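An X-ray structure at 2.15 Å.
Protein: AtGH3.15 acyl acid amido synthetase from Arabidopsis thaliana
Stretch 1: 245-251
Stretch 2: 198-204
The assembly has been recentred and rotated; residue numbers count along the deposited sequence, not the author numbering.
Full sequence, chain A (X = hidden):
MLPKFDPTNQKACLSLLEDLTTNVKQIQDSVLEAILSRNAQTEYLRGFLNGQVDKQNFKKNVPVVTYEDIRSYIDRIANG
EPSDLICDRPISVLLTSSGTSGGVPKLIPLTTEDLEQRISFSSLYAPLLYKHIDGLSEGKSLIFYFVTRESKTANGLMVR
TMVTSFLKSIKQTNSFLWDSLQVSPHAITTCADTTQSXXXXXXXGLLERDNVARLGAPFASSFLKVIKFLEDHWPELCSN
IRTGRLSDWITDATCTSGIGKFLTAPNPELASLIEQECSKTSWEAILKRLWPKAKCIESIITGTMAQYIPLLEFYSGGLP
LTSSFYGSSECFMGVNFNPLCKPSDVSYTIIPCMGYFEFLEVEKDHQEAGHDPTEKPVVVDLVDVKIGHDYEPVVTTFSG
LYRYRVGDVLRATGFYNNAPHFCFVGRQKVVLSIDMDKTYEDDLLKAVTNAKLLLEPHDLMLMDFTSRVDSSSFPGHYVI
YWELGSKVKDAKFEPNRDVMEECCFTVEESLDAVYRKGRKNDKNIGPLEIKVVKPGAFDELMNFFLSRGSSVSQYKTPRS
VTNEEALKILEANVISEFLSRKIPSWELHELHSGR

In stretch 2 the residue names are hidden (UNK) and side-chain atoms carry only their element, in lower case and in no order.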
# COMPACT_ATOMS: atom_id res chain seq x y z
N ARG A 245 18.94 -5.34 29.21
CA ARG A 245 17.84 -5.05 30.12
C ARG A 245 16.82 -4.18 29.39
O ARG A 245 17.16 -3.11 28.89
CB ARG A 245 18.35 -4.31 31.36
CG ARG A 245 17.31 -4.13 32.42
CD ARG A 245 17.74 -3.06 33.42
NE ARG A 245 16.67 -2.88 34.39
CZ ARG A 245 16.69 -3.38 35.61
NH1 ARG A 245 17.74 -4.06 36.04
NH2 ARG A 245 15.66 -3.18 36.41
N LEU A 246 15.57 -4.65 29.34
CA LEU A 246 14.51 -3.90 28.67
C LEU A 246 14.10 -2.70 29.51
O LEU A 246 13.91 -2.83 30.72
CB LEU A 246 13.32 -4.82 28.44
CG LEU A 246 12.13 -4.25 27.67
CD1 LEU A 246 12.58 -3.94 26.26
CD2 LEU A 246 10.97 -5.26 27.66
N SER A 247 13.97 -1.53 28.89
CA SER A 247 13.54 -0.34 29.63
C SER A 247 12.23 -0.61 30.36
O SER A 247 11.32 -1.25 29.82
CB SER A 247 13.38 0.87 28.70
OG SER A 247 14.62 1.28 28.12
N ASP A 248 12.13 -0.13 31.60
CA ASP A 248 11.03 -0.57 32.44
C ASP A 248 9.70 0.12 32.13
O ASP A 248 8.68 -0.29 32.69
CB ASP A 248 11.38 -0.41 33.93
CG ASP A 248 11.61 1.04 34.35
OD1 ASP A 248 11.70 1.92 33.47
OD2 ASP A 248 11.71 1.29 35.57
N TRP A 249 9.67 1.12 31.24
CA TRP A 249 8.39 1.69 30.82
C TRP A 249 7.67 0.82 29.80
O TRP A 249 6.54 1.15 29.41
CB TRP A 249 8.57 3.09 30.24
CG TRP A 249 9.37 3.15 28.94
CD1 TRP A 249 10.73 3.32 28.81
CD2 TRP A 249 8.86 3.04 27.60
NE1 TRP A 249 11.08 3.32 27.48
CE2 TRP A 249 9.95 3.16 26.72
CE3 TRP A 249 7.58 2.86 27.06
CZ2 TRP A 249 9.81 3.08 25.33
CZ3 TRP A 249 7.43 2.79 25.70
CH2 TRP A 249 8.54 2.91 24.84
N ILE A 250 8.27 -0.26 29.33
CA ILE A 250 7.56 -1.22 28.49
C ILE A 250 6.83 -2.17 29.43
O ILE A 250 7.46 -2.99 30.11
CB ILE A 250 8.51 -1.95 27.54
CG1 ILE A 250 9.01 -0.94 26.51
CG2 ILE A 250 7.81 -3.10 26.79
CD1 ILE A 250 10.42 -1.14 26.18
N THR A 251 5.51 -2.01 29.51
CA THR A 251 4.66 -2.81 30.38
C THR A 251 3.85 -3.84 29.62
O THR A 251 3.25 -4.72 30.25
CB THR A 251 3.70 -1.90 31.16
OG1 THR A 251 3.04 -1.01 30.24
CG2 THR A 251 4.46 -1.07 32.18
N UNK A 198 6.33 -0.21 18.46
CA UNK A 198 7.43 0.19 17.58
C UNK A 198 8.79 0.02 18.28
O UNK A 198 9.78 -0.39 17.65
c UNK A 198 7.24 1.64 17.12
s UNK A 198 8.54 1.40 14.68
c UNK A 198 7.30 2.38 13.80
c UNK A 198 8.43 2.19 16.32
N UNK A 199 8.84 0.32 19.58
CA UNK A 199 10.09 0.20 20.31
C UNK A 199 10.57 -1.25 20.35
O UNK A 199 11.74 -1.54 20.07
o UNK A 199 14.77 0.91 24.77
c UNK A 199 9.93 0.79 21.73
c UNK A 199 12.00 1.99 22.61
c UNK A 199 11.67 -0.30 23.23
c UNK A 199 13.18 2.03 23.35
c UNK A 199 11.22 0.83 22.55
c UNK A 199 13.60 0.89 24.03
c UNK A 199 12.85 -0.27 23.97
N UNK A 200 9.68 -2.18 20.69
CA UNK A 200 10.11 -3.58 20.83
C UNK A 200 10.49 -4.18 19.48
O UNK A 200 11.45 -4.95 19.39
c UNK A 200 9.01 -4.41 21.48
s UNK A 200 8.69 -3.90 23.19
N UNK A 201 9.73 -3.84 18.44
CA UNK A 201 10.02 -4.35 17.11
C UNK A 201 11.37 -3.86 16.59
O UNK A 201 12.11 -4.61 15.95
o UNK A 201 7.45 -4.72 13.59
c UNK A 201 9.17 -3.54 14.79
n UNK A 201 7.33 -2.48 13.60
c UNK A 201 7.91 -3.63 13.92
c UNK A 201 8.86 -3.94 16.20
N UNK A 202 11.71 -2.60 16.86
CA UNK A 202 13.02 -2.09 16.44
C UNK A 202 14.14 -2.68 17.31
O UNK A 202 15.22 -3.01 16.80
c UNK A 202 12.26 1.66 15.52
c UNK A 202 13.03 -0.56 16.49
c UNK A 202 12.46 0.16 15.25
c UNK A 202 13.39 -0.02 14.05
N UNK A 203 13.90 -2.82 18.61
CA UNK A 203 14.91 -3.46 19.46
C UNK A 203 15.21 -4.88 18.98
O UNK A 203 16.38 -5.25 18.81
c UNK A 203 14.67 -3.99 23.29
c UNK A 203 15.32 -4.15 21.94
c UNK A 203 14.44 -3.44 20.91
c UNK A 203 16.66 -3.49 21.95
N UNK A 204 14.16 -5.66 18.67
CA UNK A 204 14.38 -6.99 18.10
C UNK A 204 15.09 -6.93 16.75
O UNK A 204 16.01 -7.73 16.48
s UNK A 204 12.41 -8.19 19.61
c UNK A 204 13.05 -7.73 17.97

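Position 198 opens the visible part of a helix that runs through the whole stretch. Its side chain is an unbranched chain of two carbons, a sulfur and a terminal carbon, and it is out of reach of stretch 1. A thioether in this order identifies Met198.

Position 199 carries one carbon followed by a six-carbon ring with a single oxygen at its far end. The CA-to-CB bond points toward stretch 1, and the ring meets Leu246, Ser247, Trp249 and Ile250. A phenol of this kind is Tyr199. Tyr199 CD1 lies 3.3 Å from Ile250 CD1, a tight apolar contact, and Tyr199 CD2 lies 3.7 Å from Trp249 CZ2. Leu246 CD1 approaches the ring edge, 4.3 Å from Tyr199 CE1. Tyr199 OH sits 3.4 Å from Ser247 OG, and both oxygens are hydrogen-bonded elsewhere in the structure.

At position 200 there is one carbon and then one sulfur, with nothing further in the side chain. The sulfur touches the branch methyl of Ile250. One carbon ending in sulfur makes this Cys200, with Cys200 SG 3.8 Å from Ile250 CG2. This sulfur is also bonded covalently to a group elsewhere in the structure.

Position 201 has three side-chain carbons in a row, the third bearing one oxygen and one nitrogen. This is the terminal amide of Gln201, which is out of reach of stretch 1.

The four carbons at position 202 fork at the second, as in leucine. Leu202 likewise makes no contact with stretch 1.

Position 203 shows the same forked set of four carbons, but here CA-to-CB points toward stretch 1 and a terminal methyl meets Leu246. The residue is Leu203, and Leu203 CD2 lies 3.6 Å from Leu246 CD1. Leu203 N donates to Tyr199 O at 2.9 Å, the helical bond that links these two contact residues one turn apart.

Position 204 again has one carbon and one sulfur. It is Cys204, which does not reach stretch 1.

The contact is a small apolar one, burying 266 Å² over both sides, and Tyr199 is its centre. A type I turn from Ser247 to Ile250, with Ile250 N bonded to Ser247 O at 3.2 Å, brings Ser247, Trp249 and Ile250 to the tyrosine together. Trp249 presents the edge of its six-membered ring to the face of the Tyr199 ring, with the two centroids 5.2 Å apart and the planes at 71°. Leu246 bridges Tyr199 and Leu203, while Ile250 spans Tyr199 and Cys200. The contacts are mostly apolar side-chain packing around the tyrosine ring.

Stretch 2, residues 198-204: MYCQLLC
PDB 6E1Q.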